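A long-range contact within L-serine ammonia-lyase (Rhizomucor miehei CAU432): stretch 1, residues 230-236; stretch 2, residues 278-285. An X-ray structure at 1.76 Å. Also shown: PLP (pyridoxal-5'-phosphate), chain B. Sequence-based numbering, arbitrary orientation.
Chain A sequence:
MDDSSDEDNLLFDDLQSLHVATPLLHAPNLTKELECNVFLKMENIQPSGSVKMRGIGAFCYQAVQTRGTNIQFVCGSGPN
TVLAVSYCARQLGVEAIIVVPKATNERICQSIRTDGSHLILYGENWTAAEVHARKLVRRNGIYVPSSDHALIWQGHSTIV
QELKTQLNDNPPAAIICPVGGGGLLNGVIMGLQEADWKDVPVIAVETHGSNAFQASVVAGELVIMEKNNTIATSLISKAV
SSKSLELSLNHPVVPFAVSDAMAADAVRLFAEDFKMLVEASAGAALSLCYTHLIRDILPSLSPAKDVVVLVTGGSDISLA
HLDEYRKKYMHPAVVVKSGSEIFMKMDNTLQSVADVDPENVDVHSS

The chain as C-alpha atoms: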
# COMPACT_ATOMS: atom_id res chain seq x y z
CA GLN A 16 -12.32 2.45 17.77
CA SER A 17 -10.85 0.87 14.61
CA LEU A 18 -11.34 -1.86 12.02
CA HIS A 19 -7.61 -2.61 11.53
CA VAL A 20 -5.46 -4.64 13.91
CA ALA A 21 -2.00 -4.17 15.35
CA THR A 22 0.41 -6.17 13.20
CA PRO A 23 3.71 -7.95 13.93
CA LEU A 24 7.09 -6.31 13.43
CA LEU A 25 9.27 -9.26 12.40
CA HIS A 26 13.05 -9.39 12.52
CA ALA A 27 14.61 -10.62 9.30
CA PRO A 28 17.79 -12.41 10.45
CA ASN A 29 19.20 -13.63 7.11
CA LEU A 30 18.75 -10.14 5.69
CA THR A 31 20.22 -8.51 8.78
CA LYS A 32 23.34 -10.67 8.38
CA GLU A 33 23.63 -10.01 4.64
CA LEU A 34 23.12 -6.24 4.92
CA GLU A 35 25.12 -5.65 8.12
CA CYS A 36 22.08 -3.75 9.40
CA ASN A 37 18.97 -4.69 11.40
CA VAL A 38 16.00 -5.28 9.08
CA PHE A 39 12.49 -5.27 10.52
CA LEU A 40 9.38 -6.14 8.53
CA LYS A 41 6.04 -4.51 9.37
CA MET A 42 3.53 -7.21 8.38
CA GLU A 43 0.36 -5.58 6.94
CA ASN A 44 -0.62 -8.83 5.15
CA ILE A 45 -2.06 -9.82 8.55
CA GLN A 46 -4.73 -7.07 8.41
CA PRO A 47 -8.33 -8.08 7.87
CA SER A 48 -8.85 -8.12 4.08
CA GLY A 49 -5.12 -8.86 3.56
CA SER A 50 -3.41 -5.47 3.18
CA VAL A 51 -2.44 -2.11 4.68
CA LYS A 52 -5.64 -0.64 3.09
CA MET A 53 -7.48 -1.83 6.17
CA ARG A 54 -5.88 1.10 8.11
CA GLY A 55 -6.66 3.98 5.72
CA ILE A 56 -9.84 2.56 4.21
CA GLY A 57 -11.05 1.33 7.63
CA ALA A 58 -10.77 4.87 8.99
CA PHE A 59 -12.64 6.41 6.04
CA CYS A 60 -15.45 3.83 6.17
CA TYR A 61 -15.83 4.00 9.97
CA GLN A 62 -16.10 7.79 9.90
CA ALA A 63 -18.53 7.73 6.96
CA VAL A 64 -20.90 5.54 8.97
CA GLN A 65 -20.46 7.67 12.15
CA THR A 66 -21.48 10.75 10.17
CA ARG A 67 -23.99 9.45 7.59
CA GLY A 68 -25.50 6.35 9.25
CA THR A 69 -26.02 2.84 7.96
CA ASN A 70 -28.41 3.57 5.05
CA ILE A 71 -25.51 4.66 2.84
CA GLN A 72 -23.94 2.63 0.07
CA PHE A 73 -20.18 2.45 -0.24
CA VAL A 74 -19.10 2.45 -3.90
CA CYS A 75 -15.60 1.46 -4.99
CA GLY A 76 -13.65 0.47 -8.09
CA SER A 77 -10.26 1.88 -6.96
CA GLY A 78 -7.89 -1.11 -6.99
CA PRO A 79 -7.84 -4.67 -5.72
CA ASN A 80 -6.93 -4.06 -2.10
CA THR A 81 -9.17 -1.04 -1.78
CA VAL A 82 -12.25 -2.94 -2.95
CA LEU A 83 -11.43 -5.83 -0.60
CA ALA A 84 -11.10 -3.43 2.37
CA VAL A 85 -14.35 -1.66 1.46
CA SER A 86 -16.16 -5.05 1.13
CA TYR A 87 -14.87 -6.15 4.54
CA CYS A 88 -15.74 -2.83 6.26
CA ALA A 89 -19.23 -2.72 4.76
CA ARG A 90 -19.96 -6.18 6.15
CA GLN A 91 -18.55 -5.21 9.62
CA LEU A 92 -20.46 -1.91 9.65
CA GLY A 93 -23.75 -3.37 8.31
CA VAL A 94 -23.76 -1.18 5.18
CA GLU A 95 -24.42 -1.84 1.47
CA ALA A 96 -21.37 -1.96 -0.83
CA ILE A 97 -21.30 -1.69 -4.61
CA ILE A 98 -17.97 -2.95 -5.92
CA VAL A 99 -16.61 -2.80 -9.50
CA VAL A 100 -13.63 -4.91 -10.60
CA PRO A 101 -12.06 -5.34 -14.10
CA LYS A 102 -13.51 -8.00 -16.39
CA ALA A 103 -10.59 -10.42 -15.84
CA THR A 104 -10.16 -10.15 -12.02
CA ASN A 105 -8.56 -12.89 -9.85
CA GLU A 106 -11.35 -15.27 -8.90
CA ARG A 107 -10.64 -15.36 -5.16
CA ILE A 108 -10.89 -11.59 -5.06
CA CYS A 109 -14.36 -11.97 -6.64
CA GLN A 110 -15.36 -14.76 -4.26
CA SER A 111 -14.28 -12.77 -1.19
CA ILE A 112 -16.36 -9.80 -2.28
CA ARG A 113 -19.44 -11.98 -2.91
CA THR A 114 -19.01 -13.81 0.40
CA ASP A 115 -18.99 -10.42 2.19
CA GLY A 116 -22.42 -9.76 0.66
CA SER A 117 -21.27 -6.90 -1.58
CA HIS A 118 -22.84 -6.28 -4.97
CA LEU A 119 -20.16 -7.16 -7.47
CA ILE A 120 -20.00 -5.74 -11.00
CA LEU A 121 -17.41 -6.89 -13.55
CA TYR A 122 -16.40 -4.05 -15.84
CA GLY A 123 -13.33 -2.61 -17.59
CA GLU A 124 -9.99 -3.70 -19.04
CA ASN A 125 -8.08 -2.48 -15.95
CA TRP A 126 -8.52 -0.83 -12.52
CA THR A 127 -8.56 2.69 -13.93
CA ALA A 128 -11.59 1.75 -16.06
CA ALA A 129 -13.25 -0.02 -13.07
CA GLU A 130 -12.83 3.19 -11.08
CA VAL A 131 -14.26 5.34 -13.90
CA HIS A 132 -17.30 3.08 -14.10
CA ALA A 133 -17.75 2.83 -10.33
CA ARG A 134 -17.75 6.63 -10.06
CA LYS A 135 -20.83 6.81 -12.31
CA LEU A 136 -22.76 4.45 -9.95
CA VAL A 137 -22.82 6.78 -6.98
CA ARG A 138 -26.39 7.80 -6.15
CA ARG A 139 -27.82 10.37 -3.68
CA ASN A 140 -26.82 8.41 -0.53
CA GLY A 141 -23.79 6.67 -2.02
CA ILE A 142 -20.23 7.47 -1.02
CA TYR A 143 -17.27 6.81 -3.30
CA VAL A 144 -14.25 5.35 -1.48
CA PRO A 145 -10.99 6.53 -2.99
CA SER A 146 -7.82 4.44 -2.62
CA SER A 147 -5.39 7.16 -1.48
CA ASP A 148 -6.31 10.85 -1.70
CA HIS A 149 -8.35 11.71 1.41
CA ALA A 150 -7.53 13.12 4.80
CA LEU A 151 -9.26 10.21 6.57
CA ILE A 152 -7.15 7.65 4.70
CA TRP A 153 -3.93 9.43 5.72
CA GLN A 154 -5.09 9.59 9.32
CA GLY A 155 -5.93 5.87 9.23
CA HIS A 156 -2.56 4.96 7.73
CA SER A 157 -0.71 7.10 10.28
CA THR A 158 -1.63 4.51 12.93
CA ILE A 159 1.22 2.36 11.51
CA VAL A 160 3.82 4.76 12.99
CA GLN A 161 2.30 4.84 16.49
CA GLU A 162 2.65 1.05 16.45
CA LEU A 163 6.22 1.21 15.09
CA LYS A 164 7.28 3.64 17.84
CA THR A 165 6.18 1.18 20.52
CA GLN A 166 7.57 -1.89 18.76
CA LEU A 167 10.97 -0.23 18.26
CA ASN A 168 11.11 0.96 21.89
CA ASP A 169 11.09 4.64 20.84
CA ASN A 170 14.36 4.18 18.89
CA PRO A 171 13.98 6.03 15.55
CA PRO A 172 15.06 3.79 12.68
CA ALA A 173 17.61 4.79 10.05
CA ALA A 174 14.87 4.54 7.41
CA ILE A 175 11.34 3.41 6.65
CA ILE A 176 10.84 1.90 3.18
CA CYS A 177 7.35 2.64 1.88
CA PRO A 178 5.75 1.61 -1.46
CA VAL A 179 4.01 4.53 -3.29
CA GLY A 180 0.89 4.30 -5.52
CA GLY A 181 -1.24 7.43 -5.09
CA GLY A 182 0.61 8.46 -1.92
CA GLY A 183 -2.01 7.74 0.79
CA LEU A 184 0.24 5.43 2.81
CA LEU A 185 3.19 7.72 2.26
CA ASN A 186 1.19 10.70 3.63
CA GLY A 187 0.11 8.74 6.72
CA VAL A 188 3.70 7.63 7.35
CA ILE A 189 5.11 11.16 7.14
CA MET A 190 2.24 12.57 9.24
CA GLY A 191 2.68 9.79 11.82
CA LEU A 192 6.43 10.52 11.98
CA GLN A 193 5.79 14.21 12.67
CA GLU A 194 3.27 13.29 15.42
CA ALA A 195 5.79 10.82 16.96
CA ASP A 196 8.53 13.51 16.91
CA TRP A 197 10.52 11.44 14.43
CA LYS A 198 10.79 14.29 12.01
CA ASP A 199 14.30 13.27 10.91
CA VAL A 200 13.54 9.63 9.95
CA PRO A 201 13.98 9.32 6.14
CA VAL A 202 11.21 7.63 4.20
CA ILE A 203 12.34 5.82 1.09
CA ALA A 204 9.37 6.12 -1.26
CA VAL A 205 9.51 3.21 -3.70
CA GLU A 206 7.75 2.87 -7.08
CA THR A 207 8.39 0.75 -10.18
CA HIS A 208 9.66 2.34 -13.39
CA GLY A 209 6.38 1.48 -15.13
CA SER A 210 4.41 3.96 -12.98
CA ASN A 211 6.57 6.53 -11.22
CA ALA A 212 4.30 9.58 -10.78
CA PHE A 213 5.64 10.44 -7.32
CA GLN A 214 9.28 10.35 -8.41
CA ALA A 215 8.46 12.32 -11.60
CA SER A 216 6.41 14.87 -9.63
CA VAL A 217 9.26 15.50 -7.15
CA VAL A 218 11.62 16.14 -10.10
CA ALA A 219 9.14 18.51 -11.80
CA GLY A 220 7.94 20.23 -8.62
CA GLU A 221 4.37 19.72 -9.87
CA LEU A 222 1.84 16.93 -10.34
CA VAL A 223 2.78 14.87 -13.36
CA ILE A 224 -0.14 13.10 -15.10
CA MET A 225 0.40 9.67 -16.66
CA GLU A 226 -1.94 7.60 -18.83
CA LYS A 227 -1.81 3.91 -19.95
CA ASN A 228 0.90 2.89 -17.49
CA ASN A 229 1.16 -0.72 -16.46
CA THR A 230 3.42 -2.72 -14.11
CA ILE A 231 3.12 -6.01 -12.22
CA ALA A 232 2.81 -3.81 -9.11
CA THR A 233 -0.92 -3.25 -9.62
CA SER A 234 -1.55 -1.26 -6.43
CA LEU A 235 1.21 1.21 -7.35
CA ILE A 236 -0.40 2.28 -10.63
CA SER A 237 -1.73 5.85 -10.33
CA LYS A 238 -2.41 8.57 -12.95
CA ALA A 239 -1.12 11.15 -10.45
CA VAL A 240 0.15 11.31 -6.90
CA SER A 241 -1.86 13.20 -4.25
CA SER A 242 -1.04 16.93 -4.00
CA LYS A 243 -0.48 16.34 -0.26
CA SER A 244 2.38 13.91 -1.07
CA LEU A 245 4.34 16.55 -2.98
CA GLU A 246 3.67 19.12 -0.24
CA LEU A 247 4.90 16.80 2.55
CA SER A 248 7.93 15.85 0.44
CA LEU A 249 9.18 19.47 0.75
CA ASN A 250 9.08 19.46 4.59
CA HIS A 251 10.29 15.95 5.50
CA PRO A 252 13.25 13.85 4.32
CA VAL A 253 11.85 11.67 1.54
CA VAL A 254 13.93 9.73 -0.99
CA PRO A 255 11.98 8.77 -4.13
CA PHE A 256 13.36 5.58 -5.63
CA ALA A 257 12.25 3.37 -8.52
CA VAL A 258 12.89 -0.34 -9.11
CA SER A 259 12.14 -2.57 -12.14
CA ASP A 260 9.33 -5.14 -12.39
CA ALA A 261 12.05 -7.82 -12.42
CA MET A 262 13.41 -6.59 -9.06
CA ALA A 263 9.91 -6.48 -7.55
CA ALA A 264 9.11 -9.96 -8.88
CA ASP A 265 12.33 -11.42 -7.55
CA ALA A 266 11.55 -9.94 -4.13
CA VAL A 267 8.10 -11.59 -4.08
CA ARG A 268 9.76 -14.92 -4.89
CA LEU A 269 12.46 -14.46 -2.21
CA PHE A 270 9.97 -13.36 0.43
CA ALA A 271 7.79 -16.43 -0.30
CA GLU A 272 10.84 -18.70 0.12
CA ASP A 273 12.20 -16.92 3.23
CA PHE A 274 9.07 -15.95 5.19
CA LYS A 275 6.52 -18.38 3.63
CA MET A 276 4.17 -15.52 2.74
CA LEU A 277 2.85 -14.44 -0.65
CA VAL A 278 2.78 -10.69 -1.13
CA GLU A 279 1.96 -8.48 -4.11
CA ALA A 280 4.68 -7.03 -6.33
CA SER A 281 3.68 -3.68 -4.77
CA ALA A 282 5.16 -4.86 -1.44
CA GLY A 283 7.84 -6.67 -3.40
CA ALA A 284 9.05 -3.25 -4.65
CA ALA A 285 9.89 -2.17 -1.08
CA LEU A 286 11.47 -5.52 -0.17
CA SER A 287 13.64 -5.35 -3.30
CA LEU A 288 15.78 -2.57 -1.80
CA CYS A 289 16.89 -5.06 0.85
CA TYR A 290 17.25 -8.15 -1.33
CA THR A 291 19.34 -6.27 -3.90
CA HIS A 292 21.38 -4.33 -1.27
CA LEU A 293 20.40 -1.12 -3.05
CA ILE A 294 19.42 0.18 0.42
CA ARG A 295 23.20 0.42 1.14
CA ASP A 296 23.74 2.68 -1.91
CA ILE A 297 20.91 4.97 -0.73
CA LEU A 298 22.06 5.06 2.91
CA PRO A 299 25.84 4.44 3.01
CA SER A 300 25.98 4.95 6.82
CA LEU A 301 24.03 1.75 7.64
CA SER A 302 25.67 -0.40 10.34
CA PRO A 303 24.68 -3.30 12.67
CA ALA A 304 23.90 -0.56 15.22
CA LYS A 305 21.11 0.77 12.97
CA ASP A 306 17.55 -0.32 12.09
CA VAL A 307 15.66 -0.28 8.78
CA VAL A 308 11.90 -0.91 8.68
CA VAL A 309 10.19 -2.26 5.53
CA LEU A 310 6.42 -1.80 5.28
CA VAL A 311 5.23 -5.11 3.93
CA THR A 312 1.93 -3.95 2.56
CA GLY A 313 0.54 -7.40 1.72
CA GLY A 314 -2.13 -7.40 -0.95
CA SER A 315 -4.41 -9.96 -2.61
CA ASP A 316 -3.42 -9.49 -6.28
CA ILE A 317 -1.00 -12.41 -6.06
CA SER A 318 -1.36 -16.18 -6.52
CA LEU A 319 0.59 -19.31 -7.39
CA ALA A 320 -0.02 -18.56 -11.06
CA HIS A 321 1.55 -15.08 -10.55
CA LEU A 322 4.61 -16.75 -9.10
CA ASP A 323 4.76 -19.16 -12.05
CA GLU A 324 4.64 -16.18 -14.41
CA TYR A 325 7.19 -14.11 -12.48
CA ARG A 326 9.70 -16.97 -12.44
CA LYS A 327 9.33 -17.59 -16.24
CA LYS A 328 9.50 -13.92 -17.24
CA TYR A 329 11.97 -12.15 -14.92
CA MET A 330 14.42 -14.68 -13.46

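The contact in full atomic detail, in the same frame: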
# COMPACT_ATOMS: atom_id res chain seq x y z
N THR A 230 2.31 -2.17 -14.88
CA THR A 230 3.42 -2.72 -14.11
C THR A 230 2.79 -3.89 -13.38
O THR A 230 1.58 -3.88 -13.14
CB THR A 230 4.06 -1.68 -13.13
OG1 THR A 230 4.82 -2.34 -12.10
CG2 THR A 230 3.02 -0.81 -12.42
N ILE A 231 3.59 -4.90 -13.06
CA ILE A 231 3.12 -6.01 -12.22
C ILE A 231 2.68 -5.52 -10.83
O ILE A 231 1.90 -6.20 -10.14
CB ILE A 231 4.16 -7.18 -12.14
CG1 ILE A 231 5.41 -6.79 -11.36
CG2 ILE A 231 4.52 -7.69 -13.53
CD1 ILE A 231 6.36 -7.96 -11.12
N ALA A 232 3.15 -4.35 -10.42
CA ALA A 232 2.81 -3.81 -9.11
C ALA A 232 1.48 -3.05 -9.24
O ALA A 232 1.43 -1.83 -9.28
CB ALA A 232 3.93 -2.92 -8.57
N THR A 233 0.39 -3.81 -9.26
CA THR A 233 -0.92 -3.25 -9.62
C THR A 233 -1.35 -2.12 -8.70
O THR A 233 -1.92 -1.13 -9.18
CB THR A 233 -2.00 -4.36 -9.54
OG1 THR A 233 -1.57 -5.49 -10.31
CG2 THR A 233 -3.37 -3.86 -10.04
N SER A 234 -1.07 -2.25 -7.39
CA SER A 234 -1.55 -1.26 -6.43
C SER A 234 -0.73 0.03 -6.47
O SER A 234 -1.12 1.01 -5.85
CB SER A 234 -1.62 -1.81 -5.02
OG SER A 234 -2.52 -2.91 -5.01
N LEU A 235 0.35 0.01 -7.22
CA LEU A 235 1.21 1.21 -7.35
C LEU A 235 0.91 2.01 -8.60
O LEU A 235 1.48 3.10 -8.78
CB LEU A 235 2.71 0.84 -7.28
CG LEU A 235 3.20 0.08 -6.03
CD1 LEU A 235 4.72 0.01 -5.94
CD2 LEU A 235 2.60 0.60 -4.70
N ILE A 236 0.03 1.52 -9.46
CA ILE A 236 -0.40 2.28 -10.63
C ILE A 236 -1.26 3.48 -10.18
O ILE A 236 -2.24 3.31 -9.46
CB ILE A 236 -1.19 1.40 -11.62
CG1 ILE A 236 -0.33 0.23 -12.09
CG2 ILE A 236 -1.73 2.22 -12.79
CD1 ILE A 236 -1.08 -0.86 -12.84
N VAL A 278 3.17 -12.08 -1.07
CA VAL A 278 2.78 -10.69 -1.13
C VAL A 278 2.79 -10.17 -2.57
O VAL A 278 3.44 -10.74 -3.46
CB VAL A 278 3.64 -9.76 -0.22
CG1 VAL A 278 3.56 -10.22 1.24
CG2 VAL A 278 5.08 -9.70 -0.70
N GLU A 279 2.06 -9.08 -2.78
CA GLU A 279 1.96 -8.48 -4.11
C GLU A 279 3.29 -7.88 -4.52
O GLU A 279 4.08 -7.51 -3.65
CB GLU A 279 0.96 -7.33 -4.07
CG GLU A 279 -0.41 -7.70 -4.52
CD GLU A 279 -1.35 -6.50 -4.50
OE1 GLU A 279 -0.98 -5.37 -4.91
OE2 GLU A 279 -2.49 -6.73 -4.09
N ALA A 280 3.50 -7.74 -5.82
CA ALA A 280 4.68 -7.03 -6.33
C ALA A 280 4.80 -5.60 -5.82
O ALA A 280 5.92 -5.07 -5.76
CB ALA A 280 4.71 -7.06 -7.86
N SER A 281 3.66 -4.97 -5.46
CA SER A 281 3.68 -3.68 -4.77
C SER A 281 4.56 -3.70 -3.50
O SER A 281 5.45 -2.86 -3.31
CB SER A 281 2.24 -3.24 -4.44
OG SER A 281 1.43 -3.35 -5.62
N ALA A 282 4.35 -4.70 -2.65
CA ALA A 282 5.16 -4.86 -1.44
C ALA A 282 6.54 -5.34 -1.83
O ALA A 282 7.54 -5.00 -1.19
CB ALA A 282 4.49 -5.88 -0.51
N GLY A 283 6.59 -6.15 -2.89
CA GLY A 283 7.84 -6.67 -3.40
C GLY A 283 8.78 -5.52 -3.79
O GLY A 283 9.98 -5.63 -3.61
N ALA A 284 8.22 -4.43 -4.31
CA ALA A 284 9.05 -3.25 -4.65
C ALA A 284 9.84 -2.74 -3.44
O ALA A 284 11.03 -2.44 -3.57
CB ALA A 284 8.21 -2.14 -5.27
N ALA A 285 9.20 -2.64 -2.28
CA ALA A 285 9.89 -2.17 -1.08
C ALA A 285 10.92 -3.17 -0.58
O ALA A 285 12.04 -2.80 -0.25
CB ALA A 285 8.91 -1.83 0.03
N1 PLP B . 0.99 -1.73 -1.45
C2 PLP B . -0.22 -2.31 -1.43
C2A PLP B . -0.38 -3.81 -1.45
C3 PLP B . -1.42 -1.47 -1.42
O3 PLP B . -2.67 -2.04 -1.40
C4 PLP B . -1.21 -0.01 -1.39
C4A PLP B . -2.38 0.89 -1.34
C5 PLP B . 0.17 0.53 -1.41
C6 PLP B . 1.22 -0.39 -1.43
C5A PLP B . 0.47 2.04 -1.39
O4P PLP B . -0.68 2.73 -1.88
P PLP B . -0.95 4.32 -1.90
O1P PLP B . -1.56 4.70 -0.59
O2P PLP B . 0.37 5.05 -2.23
O3P PLP B . -1.90 4.37 -3.04

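A short loop and 3-10 turn pack against the N-terminal end of a helix and the N-cap residue before it through a small hydrogen-bonded cluster of Ser234, Glu279 and Ser281, flanked by apolar contacts with alanines, and together they bury 301 Å². The backbones approach most closely at Ala232 and Ser281, whose CA atoms lie 4.4 Å apart. Ser281 is the most covered residue: its hydroxyl can accept and donate at once, and OG accepts a hydrogen bond from Ser234 N (3.3 Å, bent at 136°) and donates one to Glu279 OE1 (3.2 Å). The same carboxylate oxygen, Glu279 OE1, receives Ser234 OG at 2.9 Å, so one acceptor ties both serines together, each with chi1 in m. Glu279 occupies the N-cap position, and its carboxylate reaches across to the 3-10 segment, while OE2 is satisfied elsewhere in the structure.

Beside this polar cluster, Ile231 CG1 rests on Ala280 CB at 3.6 Å, and the methyl groups of Ala232 and Ala280 meet at 4.3 Å between their CB atoms. The CA-to-CB bond of Leu235 points toward the helix, and its CD1 lies 4.2 Å from Ala284 CB, one turn beyond Ala280. Ala232, Leu235, Ala280 and Ala284 are all buried, which suits their apolar side chains. Within the loop, Ala232 N donates a hydrogen bond to Thr230 OG1 (3.1 Å). The contact also borders the cofactor: Ser281 CB lies 3.6 Å from PLP N1, and Leu235 CD2 3.7 Å from PLP C6.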